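Local coordinates for acinetobacter secreted protease CpaA (Acinetobacter nosocomialis M2, PDB 6O38) that is a secreted zinc metalloprotease with StcE-type beta-sandwich domains that leaves the cell by type II secretion with the help of its chaperone CpaB, at the interface of chains A and B. Sequence-based numbering; all coordinates share one arbitrary frame. Chains: chain A, Acinetobacter secreted protease CpaA; chain B, Type II secretion chaperone CpaB.

Contact 1 and contact 3 are neighbours, with C-alpha centres about 10 Å apart. They share A:Asn530, the 3-10 helix 493-495 and helix 496-504 of the protease, and the 3-10 helix 164-167 of the chaperone. Contact 2 lies about 18 Å from contact 1 and about 25 Å from contact 3. It is tied to contact 1 through the chaperone: B:Lys147 sits in the turn between strands 138-145 and 148-155, which supply B:Phe144 and B:Asn149. CpaB therefore touches both the catalytic region of CpaA and a beta-sandwich domain far along the chain, which probably helps fix their relative placement.

Contact 1: the interface of chains A and B. Residues chain A 404, 494, 497, 530-533; chain B 144, 149, 164-165.
The amides of A:Asn533 and B:Asn149 meet tip to tip, their planes 11° apart. A:Asn533 OD1 lies 3.2 Å from B:Asn149 ND2. The A:Asn533 amide also stands at a right angle to the B:Phe144 ring, and its ND2 rides above the rim of that ring, 3.2 Å from CD1. B:Asn149 CB packs at the ring edge. A:Leu404 CD1 reaches the ring tip, 3.7 Å from B:Phe144 CZ. The other branch, CD2, covers one face of the A:Arg497 guanidinium near its rim and touches the selenium of B:Met164 at 3.7 Å. A:Asn530 ND2 and A:Asn533 CG lie in plane at the guanidinium edge.

B:Met164, modelled as selenomethionine, buries more surface than the other residues of this patch of the chaperone-protease interface. Its chain bends at chi2 (-137°), which turns the selenium toward A:Leu404, A:Ala494 CB and the guanidinium. A:Arg497 crosses it at about a right angle.

Hydrogen bonds within the protease hold these groups. A:Arg497 NH1 donates to A:Asn533 OD1 at 2.9 Å, which supports placing OD1 toward the arginine and ND2 toward the phenyl ring. A:Arg497 NE donates to A:Asn530 OD1 on a lone pair in the carbonyl plane, but the bond is bent and the oxygen tilted from the guanidinium plane. The close approach of the A:Asn530 and B:Met164 backbone oxygens is doubtful, since both can only accept. A:Asn530 ND2 completes the network with a 3.1 Å hydrogen bond to the A:Ala494 carbonyl oxygen, approached from above the carbonyl plane.

Contact 2: the interface of chains A and B. Residues chain A 70-71; chain B 94-97, 147.
A:Glu70 runs straight beyond CG (chi2 175°) and sends its carboxylate to B:Arg97, which turns back to meet it. The arginine CG lies between its backbone N and carbonyl carbon (chi1 64°), and the chain bends again at chi2 and chi3. A:Glu70 belongs to an StcE beta-sandwich domain of the protease, and its side chain lies against the start of strand 95-106 of chain B.

The carboxylate and guanidinium planes are 89° apart. A:Glu70 OE2 sits over the centre of the guanidinium face and does not pair with its edge. B:Arg97 NE and A:Glu70 OE2 form a salt bridge at 3.2 Å. This is a charge contact over a face, unlike the paired fork of a coplanar arrangement.

The other carboxylate oxygen has several neighbours. The backbone N of B:Asn96 donates a hydrogen bond to A:Glu70 OE1, 3.2 Å long, from above the carboxylate plane. B:Lys147, with its chain extended beyond CG, crosses the glutamate at a slant and brings NZ to 3.5 Å from OE1, a long salt bridge. B:Gly94 O also lies 2.9 Å from A:Glu70 OE1, a doubtful fit for two acceptors unless a proton lies between them.

The glutamate stem is also covered. Its CG lies 3.4 Å from the B:Asn96 backbone O, and B:Lys147 NZ lies near CB. Next to it, A:Val71, first residue of strand 71-74, lays its CG2 branch 3.6 Å from B:Gly94 CA.

Contact 3: the interface of chains A and B. Residues chain A 470, 490-492, 495, 498-499, 530; chain B 167-169.
B:Val168 enters the active-site region of the protease and touches it with both of its methyl branches. CG1 lies 3.4 Å from A:Asn530 ND2 and near the base of the A:His498 ring. CG2 lies anti to the backbone N and turns to the A:His498 ring, 3.7 Å from CD2. B:Val168 CG2 also lies 3.6 Å from A:Glu499 OE1. The valine CB rests against A:Ala495 CB at 3.6 Å.

Backbone bonds hold this segment on either side of the valine. A:Ser492 N donates to B:Gly167 O at 2.9 Å. A:Cys470 N donates to B:Thr169 O at 3.1 Å. The disulfide between A:Cys470 and A:Cys491 covalently joins the two protease segments that make these bonds. Its A:Cys491 SG packs 3.9 Å from B:Val168 CA.

A:His498 is a zinc ligand, with A:His502 and A:His508, in the HExxHxxGxxH motif of metzincins, here in a reprolysin-like M12B domain. A:Glu499 is the motif's glutamate, the catalytic base in this family. It packs at the edge of the A:His498 ring, in plane. A chaperone valine against both residues suggests that CpaB could hinder substrate access, though the structure alone does not show inhibition. A:His498 and A:Glu499 lie on helix 496-504, directly after the 3-10 helix 493-495 that carries A:Ala495, while the chaperone segment leaves the end of its 3-10 helix 164-167, which follows strand 158-163.

Contact 1: the interface of chains A and B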
loop_
_atom_site.group_PDB
_atom_site.type_symbol
_atom_site.label_atom_id
_atom_site.label_comp_id
_atom_site.label_asym_id
_atom_site.label_seq_id
_atom_site.Cartn_x
_atom_site.Cartn_y
_atom_site.Cartn_z
ATOM N N LEU A 404 -3.742 3.978 11.430
ATOM C CA LEU A 404 -3.371 2.807 10.642
ATOM C C LEU A 404 -4.302 1.635 10.924
ATOM O O LEU A 404 -4.634 0.866 10.013
ATOM C CB LEU A 404 -1.919 2.422 10.922
ATOM C CG LEU A 404 -1.383 1.231 10.126
ATOM C CD1 LEU A 404 -1.330 1.562 8.645
ATOM C CD2 LEU A 404 -0.012 0.823 10.635
ATOM N N ALA A 494 3.008 0.598 13.948
ATOM C CA ALA A 494 2.241 -0.443 13.277
ATOM C C ALA A 494 1.905 -1.611 14.195
ATOM O O ALA A 494 1.173 -2.515 13.779
ATOM C CB ALA A 494 3.005 -0.955 12.053
ATOM N N ARG A 497 -2.320 -2.052 15.585
ATOM C CA ARG A 497 -3.276 -2.866 14.845
ATOM C C ARG A 497 -3.014 -4.353 15.026
ATOM O O ARG A 497 -3.927 -5.162 14.822
ATOM C CB ARG A 497 -3.246 -2.508 13.357
ATOM C CG ARG A 497 -1.977 -2.924 12.629
ATOM C CD ARG A 497 -2.117 -2.707 11.132
ATOM N NE ARG A 497 -0.908 -3.070 10.400
ATOM C CZ ARG A 497 -0.725 -2.841 9.104
ATOM N NH1 ARG A 497 -1.673 -2.246 8.395
ATOM N NH2 ARG A 497 0.408 -3.204 8.517
ATOM N N ASN A 530 2.142 -8.796 9.008
ATOM C CA ASN A 530 1.850 -7.378 9.237
ATOM C C ASN A 530 2.629 -6.460 8.292
ATOM O O ASN A 530 3.184 -5.447 8.715
ATOM C CB ASN A 530 2.115 -7.000 10.699
ATOM C CG ASN A 530 1.456 -5.695 11.095
ATOM O OD1 ASN A 530 0.457 -5.287 10.505
ATOM N ND2 ASN A 530 2.018 -5.029 12.097
ATOM N N ASN A 531 2.672 -6.804 7.003
ATOM C CA ASN A 531 3.321 -5.948 6.018
ATOM C C ASN A 531 2.381 -5.443 4.930
ATOM O O ASN A 531 2.840 -4.757 4.008
ATOM C CB ASN A 531 4.523 -6.666 5.382
ATOM C CG ASN A 531 4.155 -7.993 4.746
ATOM O OD1 ASN A 531 2.997 -8.243 4.411
ATOM N ND2 ASN A 531 5.150 -8.856 4.574
ATOM N N ILE A 532 1.087 -5.754 5.005
ATOM C CA ILE A 532 0.080 -5.159 4.137
ATOM C C ILE A 532 -1.094 -4.729 5.003
ATOM O O ILE A 532 -1.322 -5.271 6.089
ATOM C CB ILE A 532 -0.388 -6.114 3.013
ATOM C CG1 ILE A 532 -1.052 -7.360 3.598
ATOM C CG2 ILE A 532 0.772 -6.492 2.101
ATOM C CD1 ILE A 532 -1.646 -8.278 2.554
ATOM N N ASN A 533 -1.844 -3.742 4.515
ATOM C CA ASN A 533 -2.892 -3.099 5.309
ATOM C C ASN A 533 -4.208 -3.873 5.206
ATOM O O ASN A 533 -5.223 -3.376 4.715
ATOM C CB ASN A 533 -3.067 -1.651 4.866
ATOM C CG ASN A 533 -1.783 -0.853 4.964
ATOM O OD1 ASN A 533 -0.942 -1.107 5.825
ATOM N ND2 ASN A 533 -1.622 0.118 4.072
ATOM N N PHE B 144 2.239 4.358 1.411
ATOM C CA PHE B 144 1.410 3.228 1.005
ATOM C C PHE B 144 1.467 3.092 -0.512
ATOM O O PHE B 144 0.891 3.909 -1.238
ATOM C CB PHE B 144 -0.028 3.413 1.488
ATOM C CG PHE B 144 -0.155 3.526 2.979
ATOM C CD1 PHE B 144 0.444 2.596 3.812
ATOM C CD2 PHE B 144 -0.870 4.567 3.550
ATOM C CE1 PHE B 144 0.328 2.699 5.186
ATOM C CE2 PHE B 144 -0.987 4.675 4.923
ATOM C CZ PHE B 144 -0.388 3.740 5.742
ATOM N N ASN B 149 4.265 -1.305 2.071
ATOM C CA ASN B 149 3.969 -0.202 2.974
ATOM C C ASN B 149 5.177 0.073 3.856
ATOM O O ASN B 149 5.796 -0.857 4.383
ATOM C CB ASN B 149 2.747 -0.518 3.836
ATOM C CG ASN B 149 1.540 -0.898 3.007
ATOM O OD1 ASN B 149 1.184 -0.204 2.057
ATOM N ND2 ASN B 149 0.911 -2.013 3.355
HETATM N N MSE B 164 6.607 -2.662 7.437
HETATM C CA MSE B 164 5.723 -2.720 8.597
HETATM C C MSE B 164 5.784 -4.061 9.327
HETATM O O MSE B 164 5.285 -4.185 10.446
HETATM C CB MSE B 164 4.286 -2.411 8.174
HETATM C CG MSE B 164 4.141 -1.049 7.513
HETATM SE SE MSE B 164 2.583 -0.052 8.120
HETATM C CE MSE B 164 2.994 1.669 7.298
ATOM N N ASP B 165 6.398 -5.064 8.693
ATOM C CA ASP B 165 6.577 -6.348 9.361
ATOM C C ASP B 165 7.590 -6.249 10.494
ATOM O O ASP B 165 7.490 -6.987 11.481
ATOM C CB ASP B 165 7.008 -7.416 8.355
ATOM C CG ASP B 165 8.229 -7.012 7.553
ATOM O OD1 ASP B 165 8.771 -5.914 7.797
ATOM O OD2 ASP B 165 8.648 -7.795 6.675
#

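Contact 2: the interface of chains A and B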
loop_
_atom_site.group_PDB
_atom_site.type_symbol
_atom_site.label_atom_id
_atom_site.label_comp_id
_atom_site.label_asym_id
_atom_site.label_seq_id
_atom_site.Cartn_x
_atom_site.Cartn_y
_atom_site.Cartn_z
ATOM N N GLU A 70 11.143 -0.080 -11.150
ATOM C CA GLU A 70 11.548 1.128 -10.438
ATOM C C GLU A 70 13.019 1.088 -10.041
ATOM O O GLU A 70 13.716 2.104 -10.137
ATOM C CB GLU A 70 10.666 1.339 -9.208
ATOM C CG GLU A 70 9.599 2.407 -9.398
ATOM C CD GLU A 70 8.660 2.525 -8.214
ATOM O OE1 GLU A 70 8.988 1.995 -7.131
ATOM O OE2 GLU A 70 7.588 3.146 -8.369
ATOM N N VAL A 71 13.508 -0.064 -9.588
ATOM C CA VAL A 71 14.883 -0.207 -9.121
ATOM C C VAL A 71 15.458 -1.501 -9.681
ATOM O O VAL A 71 14.755 -2.512 -9.782
ATOM C CB VAL A 71 14.963 -0.194 -7.577
ATOM C CG1 VAL A 71 16.398 -0.369 -7.109
ATOM C CG2 VAL A 71 14.378 1.094 -7.013
ATOM N N GLY B 94 13.027 -0.997 -3.339
ATOM C CA GLY B 94 12.454 -0.933 -4.667
ATOM C C GLY B 94 11.471 0.190 -4.897
ATOM O O GLY B 94 10.626 0.081 -5.790
ATOM N N ILE B 95 11.552 1.270 -4.126
ATOM C CA ILE B 95 10.630 2.395 -4.242
ATOM C C ILE B 95 11.406 3.605 -4.739
ATOM O O ILE B 95 12.325 4.086 -4.065
ATOM C CB ILE B 95 9.931 2.700 -2.910
ATOM C CG1 ILE B 95 9.260 1.441 -2.364
ATOM C CG2 ILE B 95 8.904 3.802 -3.099
ATOM C CD1 ILE B 95 8.177 0.888 -3.263
ATOM N N ASN B 96 11.033 4.096 -5.921
ATOM C CA ASN B 96 11.633 5.300 -6.499
ATOM C C ASN B 96 10.548 5.968 -7.346
ATOM O O ASN B 96 10.354 5.621 -8.512
ATOM C CB ASN B 96 12.868 4.963 -7.322
ATOM C CG ASN B 96 13.528 6.189 -7.912
ATOM O OD1 ASN B 96 13.498 7.270 -7.324
ATOM N ND2 ASN B 96 14.123 6.030 -9.086
ATOM N N ARG B 97 9.850 6.929 -6.745
ATOM C CA ARG B 97 8.690 7.529 -7.389
ATOM C C ARG B 97 8.455 8.914 -6.807
ATOM O O ARG B 97 9.004 9.276 -5.763
ATOM C CB ARG B 97 7.449 6.648 -7.219
ATOM C CG ARG B 97 6.997 6.485 -5.776
ATOM C CD ARG B 97 6.450 5.091 -5.535
ATOM N NE ARG B 97 5.457 4.718 -6.537
ATOM C CZ ARG B 97 5.027 3.476 -6.734
ATOM N NH1 ARG B 97 5.508 2.482 -6.000
ATOM N NH2 ARG B 97 4.122 3.226 -7.670
ATOM N N LYS B 147 3.504 -1.889 -4.006
ATOM C CA LYS B 147 4.667 -2.741 -3.801
ATOM C C LYS B 147 4.975 -2.986 -2.330
ATOM O O LYS B 147 5.853 -3.801 -2.029
ATOM C CB LYS B 147 5.894 -2.139 -4.492
ATOM C CG LYS B 147 5.792 -2.109 -6.010
ATOM C CD LYS B 147 7.035 -1.498 -6.639
ATOM C CE LYS B 147 6.955 -1.525 -8.158
ATOM N NZ LYS B 147 8.159 -0.917 -8.790
#

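Contact 3: the interface of chains A and B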
loop_
_atom_site.group_PDB
_atom_site.type_symbol
_atom_site.label_atom_id
_atom_site.label_comp_id
_atom_site.label_asym_id
_atom_site.label_seq_id
_atom_site.Cartn_x
_atom_site.Cartn_y
_atom_site.Cartn_z
ATOM N N CYS A 470 8.255 -6.984 21.945
ATOM C CA CYS A 470 7.922 -5.596 22.229
ATOM C C CYS A 470 6.426 -5.302 22.253
ATOM O O CYS A 470 6.049 -4.138 22.406
ATOM C CB CYS A 470 8.631 -4.678 21.224
ATOM S SG CYS A 470 8.234 -4.871 19.468
ATOM N N GLY A 490 11.697 -1.370 20.262
ATOM C CA GLY A 490 11.697 -2.255 19.112
ATOM C C GLY A 490 10.432 -2.230 18.280
ATOM O O GLY A 490 10.449 -2.620 17.108
ATOM N N CYS A 491 9.329 -1.772 18.865
ATOM C CA CYS A 491 8.038 -1.749 18.191
ATOM C C CYS A 491 7.766 -0.368 17.609
ATOM O O CYS A 491 8.049 0.652 18.243
ATOM C CB CYS A 491 6.910 -2.132 19.154
ATOM S SG CYS A 491 6.468 -3.894 19.226
ATOM N N SER A 492 7.218 -0.343 16.396
ATOM C CA SER A 492 6.782 0.891 15.764
ATOM C C SER A 492 5.280 1.069 15.976
ATOM O O SER A 492 4.616 0.259 16.627
ATOM C CB SER A 492 7.138 0.893 14.275
ATOM O OG SER A 492 6.224 0.107 13.529
ATOM N N ALA A 495 2.421 -1.612 15.426
ATOM C CA ALA A 495 2.159 -2.692 16.368
ATOM C C ALA A 495 0.761 -2.630 16.967
ATOM O O ALA A 495 0.261 -3.657 17.438
ATOM C CB ALA A 495 3.196 -2.672 17.491
ATOM N N HIS A 498 -1.795 -4.728 15.415
ATOM C CA HIS A 498 -1.489 -6.124 15.703
ATOM C C HIS A 498 -1.980 -6.520 17.089
ATOM O O HIS A 498 -2.612 -7.569 17.256
ATOM C CB HIS A 498 0.017 -6.366 15.571
ATOM C CG HIS A 498 0.430 -7.774 15.862
ATOM N ND1 HIS A 498 0.461 -8.756 14.895
ATOM C CD2 HIS A 498 0.840 -8.365 17.010
ATOM C CE1 HIS A 498 0.868 -9.891 15.436
ATOM N NE2 HIS A 498 1.104 -9.681 16.718
ATOM N N GLU A 499 -1.701 -5.689 18.096
ATOM C CA GLU A 499 -2.135 -6.002 19.453
ATOM C C GLU A 499 -3.651 -5.908 19.586
ATOM O O GLU A 499 -4.268 -6.719 20.286
ATOM C CB GLU A 499 -1.443 -5.075 20.453
ATOM C CG GLU A 499 0.078 -5.128 20.399
ATOM C CD GLU A 499 0.632 -6.536 20.551
ATOM O OE1 GLU A 499 1.647 -6.851 19.895
ATOM O OE2 GLU A 499 0.049 -7.335 21.316
ATOM N N ASN A 530 2.142 -8.796 9.008
ATOM C CA ASN A 530 1.850 -7.378 9.237
ATOM C C ASN A 530 2.629 -6.460 8.292
ATOM O O ASN A 530 3.184 -5.447 8.715
ATOM C CB ASN A 530 2.115 -7.000 10.699
ATOM C CG ASN A 530 1.456 -5.695 11.095
ATOM O OD1 ASN A 530 0.457 -5.287 10.505
ATOM N ND2 ASN A 530 2.018 -5.029 12.097
ATOM N N GLY B 167 7.657 -3.820 12.447
ATOM C CA GLY B 167 7.069 -2.953 13.449
ATOM C C GLY B 167 6.617 -3.655 14.711
ATOM O O GLY B 167 6.394 -2.988 15.727
ATOM N N VAL B 168 6.471 -4.976 14.677
ATOM C CA VAL B 168 6.014 -5.712 15.854
ATOM C C VAL B 168 6.547 -7.137 15.800
ATOM O O VAL B 168 6.482 -7.801 14.760
ATOM C CB VAL B 168 4.475 -5.697 15.976
ATOM C CG1 VAL B 168 3.818 -6.305 14.743
ATOM C CG2 VAL B 168 4.033 -6.423 17.241
ATOM N N THR B 169 7.101 -7.591 16.921
ATOM C CA THR B 169 7.380 -8.997 17.174
ATOM C C THR B 169 6.904 -9.309 18.584
ATOM O O THR B 169 7.241 -8.585 19.527
ATOM C CB THR B 169 8.872 -9.325 17.023
ATOM O OG1 THR B 169 9.654 -8.321 17.681
ATOM C CG2 THR B 169 9.262 -9.392 15.551
#